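Local coordinates for 75aa long hypothetical regulatory protein AsnC (Pyrococcus horikoshii, PDB 2CVI), which is of unknown function but carries a ligand-binding domain of the Lrp/AsnC regulator family, pairs with a second copy of itself and may sense a small effector, at the interface of chains A and B. Numbering follows the deposited sequence. Chains: chain A/B, 75aa long hypothetical regulatory protein AsnC.

Contact 1: the interface of chains A and B. Residues chain A 37-38, 72; chain B 7, 38, 70.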
loop_
_atom_site.group_PDB
_atom_site.type_symbol
_atom_site.label_atom_id
_atom_site.label_comp_id
_atom_site.label_asym_id
_atom_site.label_seq_id
_atom_site.Cartn_x
_atom_site.Cartn_y
_atom_site.Cartn_z
ATOM N N GLU A 37 5.071 5.114 8.423
ATOM C CA GLU A 37 5.641 6.314 7.799
ATOM C C GLU A 37 4.541 7.227 7.223
ATOM O O GLU A 37 4.660 8.461 7.174
ATOM C CB GLU A 37 6.603 5.869 6.698
ATOM C CG GLU A 37 7.232 6.989 5.922
ATOM C CD GLU A 37 8.279 6.494 4.961
ATOM O OE1 GLU A 37 8.639 5.298 5.018
ATOM O OE2 GLU A 37 8.757 7.308 4.136
ATOM N N TYR A 38 3.461 6.616 6.742
ATOM C CA TYR A 38 2.338 7.359 6.204
ATOM C C TYR A 38 1.087 7.088 7.031
ATOM O O TYR A 38 1.024 6.096 7.782
ATOM C CB TYR A 38 2.111 6.950 4.751
ATOM C CG TYR A 38 3.267 7.343 3.846
ATOM C CD1 TYR A 38 3.355 8.635 3.323
ATOM C CD2 TYR A 38 4.274 6.435 3.552
ATOM C CE1 TYR A 38 4.444 9.023 2.518
ATOM C CE2 TYR A 38 5.370 6.807 2.744
ATOM C CZ TYR A 38 5.433 8.090 2.241
ATOM O OH TYR A 38 6.487 8.436 1.433
ATOM N N MET A 72 3.018 5.645 -5.961
ATOM C CA MET A 72 3.731 4.478 -6.538
ATOM C C MET A 72 2.885 3.989 -7.728
ATOM O O MET A 72 1.770 3.529 -7.500
ATOM C CB MET A 72 3.800 3.346 -5.503
ATOM C CG MET A 72 4.327 3.710 -4.110
ATOM S SD MET A 72 6.074 4.093 -4.112
ATOM C CE MET A 72 6.106 5.200 -2.644
ATOM N N LEU B 7 6.260 -1.366 1.691
ATOM C CA LEU B 7 6.951 -0.771 0.554
ATOM C C LEU B 7 8.325 -1.415 0.609
ATOM O O LEU B 7 8.867 -1.583 1.697
ATOM C CB LEU B 7 7.085 0.732 0.769
ATOM C CG LEU B 7 5.846 1.599 0.560
ATOM C CD1 LEU B 7 4.624 0.989 1.199
ATOM C CD2 LEU B 7 6.125 3.006 1.147
ATOM N N TYR B 38 9.851 3.592 -4.070
ATOM C CA TYR B 38 10.147 2.211 -3.720
ATOM C C TYR B 38 9.955 1.347 -4.972
ATOM O O TYR B 38 9.439 1.842 -5.992
ATOM C CB TYR B 38 9.229 1.739 -2.562
ATOM C CG TYR B 38 9.688 2.212 -1.199
ATOM C CD1 TYR B 38 10.545 1.428 -0.439
ATOM C CD2 TYR B 38 9.259 3.446 -0.675
ATOM C CE1 TYR B 38 10.968 1.834 0.803
ATOM C CE2 TYR B 38 9.688 3.862 0.576
ATOM C CZ TYR B 38 10.538 3.049 1.295
ATOM O OH TYR B 38 11.012 3.435 2.530
ATOM N N SER B 70 9.440 -0.355 4.340
ATOM C CA SER B 70 8.703 0.651 5.119
ATOM C C SER B 70 7.347 -0.026 5.290
ATOM O O SER B 70 6.626 -0.256 4.314
ATOM C CB SER B 70 8.561 1.971 4.362
ATOM O OG SER B 70 7.810 2.915 5.145
HETATM O O HOH W 1 6.571 2.680 7.907
HETATM O O HOH W 2 10.982 5.864 3.183
#
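A:Glu37 and B:Ser70 form the polar part of this patch of the interface between two Lrp/AsnC ligand-binding domains. The hydroxyl OG of B:Ser70 donates a short hydrogen bond to carboxylate oxygen OE1 of A:Glu37, at 2.5 Å. It meets OE1 on the anti side, 26° out of the carboxylate plane. A:Glu37 comes from a loop and B:Ser70 from strand 66-75. The glutamate chain is fully extended, with CG anti to the backbone N (chi1 178°), and this carries the carboxylate across to the serine.

Water adds two further links. Water 1 joins the backbone N of A:Glu37 to OG of B:Ser70, so the serine hydroxyl is tied to both ends of the same residue. Water 2 lies 2.8 Å from OE2 of A:Glu37 and also pairs with the phenol OH of B:Tyr38. The carboxylate is thus held from two directions, which is likely to limit its rotation.

The van der Waals contacts are looser. The methyl CD2 of B:Leu7 faces ring atom CE2 of A:Tyr38 at 4.2 Å, the two side chains crossing at about a right angle. Within chain B, CB of B:Leu7 sits over the centre of the B:Tyr38 ring, 3.5 Å above its plane, and so backs one face of that ring. A:Met72 bends at chi2 (-69°) and brings its thioether near B:Tyr38. Its SD comes within 3.8 Å of the tyrosine backbone N, and its methyl CE lies 4.1 Å from ring atom CD2.

Contact 2: the interface of chains A and B. Residues chain A 71-74; chain B 33-36.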
loop_
_atom_site.group_PDB
_atom_site.type_symbol
_atom_site.label_atom_id
_atom_site.label_comp_id
_atom_site.label_asym_id
_atom_site.label_seq_id
_atom_site.Cartn_x
_atom_site.Cartn_y
_atom_site.Cartn_z
ATOM N N THR A 71 3.431 8.927 -4.598
ATOM C CA THR A 71 2.639 7.975 -5.393
ATOM C C THR A 71 3.488 6.889 -6.052
ATOM O O THR A 71 4.563 7.175 -6.601
ATOM C CB THR A 71 1.858 8.746 -6.433
ATOM O OG1 THR A 71 1.007 9.696 -5.774
ATOM C CG2 THR A 71 0.969 7.815 -7.291
ATOM N N MET A 72 3.018 5.645 -5.961
ATOM C CA MET A 72 3.731 4.478 -6.538
ATOM C C MET A 72 2.885 3.989 -7.728
ATOM O O MET A 72 1.770 3.529 -7.500
ATOM C CB MET A 72 3.800 3.346 -5.503
ATOM C CG MET A 72 4.327 3.710 -4.110
ATOM S SD MET A 72 6.074 4.093 -4.112
ATOM C CE MET A 72 6.106 5.200 -2.644
ATOM N N ILE A 73 3.367 4.124 -8.980
ATOM C CA ILE A 73 2.603 3.654 -10.172
ATOM C C ILE A 73 2.849 2.167 -10.402
ATOM O O ILE A 73 3.989 1.736 -10.527
ATOM C CB ILE A 73 3.030 4.414 -11.461
ATOM C CG1 ILE A 73 2.766 5.909 -11.319
ATOM C CG2 ILE A 73 2.277 3.872 -12.660
ATOM C CD1 ILE A 73 3.479 6.765 -12.373
ATOM N N ALA A 74 1.787 1.376 -10.463
ATOM C CA ALA A 74 1.968 -0.065 -10.695
ATOM C C ALA A 74 2.416 -0.326 -12.140
ATOM O O ALA A 74 1.778 0.164 -13.087
ATOM C CB ALA A 74 0.652 -0.782 -10.406
ATOM N N VAL B 33 4.862 -4.323 -8.496
ATOM C CA VAL B 33 6.174 -3.728 -8.776
ATOM C C VAL B 33 5.714 -2.319 -9.170
ATOM O O VAL B 33 4.774 -2.132 -9.960
ATOM C CB VAL B 33 6.895 -4.424 -9.942
ATOM C CG1 VAL B 33 8.217 -3.675 -10.237
ATOM C CG2 VAL B 33 7.186 -5.881 -9.547
ATOM N N VAL B 34 6.395 -1.310 -8.639
ATOM C CA VAL B 34 5.958 0.060 -8.880
ATOM C C VAL B 34 7.095 0.942 -9.316
ATOM O O VAL B 34 8.252 0.580 -9.152
ATOM C CB VAL B 34 5.322 0.687 -7.583
ATOM C CG1 VAL B 34 4.093 -0.095 -7.173
ATOM C CG2 VAL B 34 6.314 0.637 -6.407
ATOM N N TYR B 35 6.704 2.067 -9.907
ATOM C CA TYR B 35 7.636 3.107 -10.339
ATOM C C TYR B 35 7.355 4.232 -9.353
ATOM O O TYR B 35 6.246 4.797 -9.320
ATOM C CB TYR B 35 7.298 3.541 -11.765
ATOM C CG TYR B 35 8.300 4.495 -12.335
ATOM C CD1 TYR B 35 9.483 4.039 -12.902
ATOM C CD2 TYR B 35 8.041 5.854 -12.304
ATOM C CE1 TYR B 35 10.393 4.949 -13.437
ATOM C CE2 TYR B 35 8.953 6.771 -12.847
ATOM C CZ TYR B 35 10.105 6.302 -13.397
ATOM O OH TYR B 35 10.962 7.236 -13.945
ATOM N N GLY B 36 8.381 4.573 -8.594
ATOM C CA GLY B 36 8.245 5.593 -7.558
ATOM C C GLY B 36 9.454 5.484 -6.635
ATOM O O GLY B 36 10.515 4.964 -7.028
HETATM O O HOH W 3 5.804 7.604 -9.247
#
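A:Met72 and B:Val34 point to one side of an antiparallel strand pairing between two Lrp/AsnC ligand-binding domains, and A:Ile73 and B:Tyr35 point to the other. Strand 66-74 of chain A meets strand 28-35 of chain B. The backbone N of A:Ile73 donates to O of B:Tyr35 at 3.0 Å, and N of B:Tyr35 donates to O of A:Ile73 at 2.8 Å. A:Ala74 and B:Val34 form the next bridge of the ladder.

On the first side, A:Met72 and B:Val34 cross obliquely. CB of the methionine packs on CB of the valine at 3.7 Å, and both valine methyls lie close to that same methionine CB. CG2 of B:Val34 also reaches towards SD, at 4.2 Å. The valine has CG1 anti to the carbonyl carbon (chi1 -62°) and CG2 between the backbone N and that carbon, which turns both branches to the methionine. CB of B:Val34 also lies 3.4 Å from O of A:Ile73, so the valine sits against that carbonyl as well as the methionine. With an alanine at B:Val34 both methyls go, and the flank of A:Met72 from CB towards SD is likely to be left with a gap, only the touch between the two CB atoms remaining.

On the other side, the side chains of A:Ile73 and B:Tyr35 make their cross-chain contacts near the backbone. CB of A:Ile73 lies 3.9 Å from O of B:Tyr35. The tyrosine has CG anti to its own N (chi1 -174°), and its ring projects away from the paired backbones. Water 3 extends the pairing by bridging O of A:Thr71, at 3.0 Å, to O of B:Tyr35.

The C-alpha centres of contact 1 and contact 2 are about 10 Å apart, and A:Met72 belongs to both. Its CB packs in contact 2, its CE in contact 1, and its SD lies near both. The same C-terminal strand is used from both copies: 66-74 of chain A in both contacts, 66-75 of chain B in contact 1. Tyr38 of each copy also enters contact 1. In chain B, strand 28-35 of contact 2 runs on through B:Gly36 towards B:Tyr38. The direct hydrogen bonds of contact 2 join backbones, that of contact 1 side chains; both use water. The whole interface is not an exact two-fold, but it is consistent with self-association.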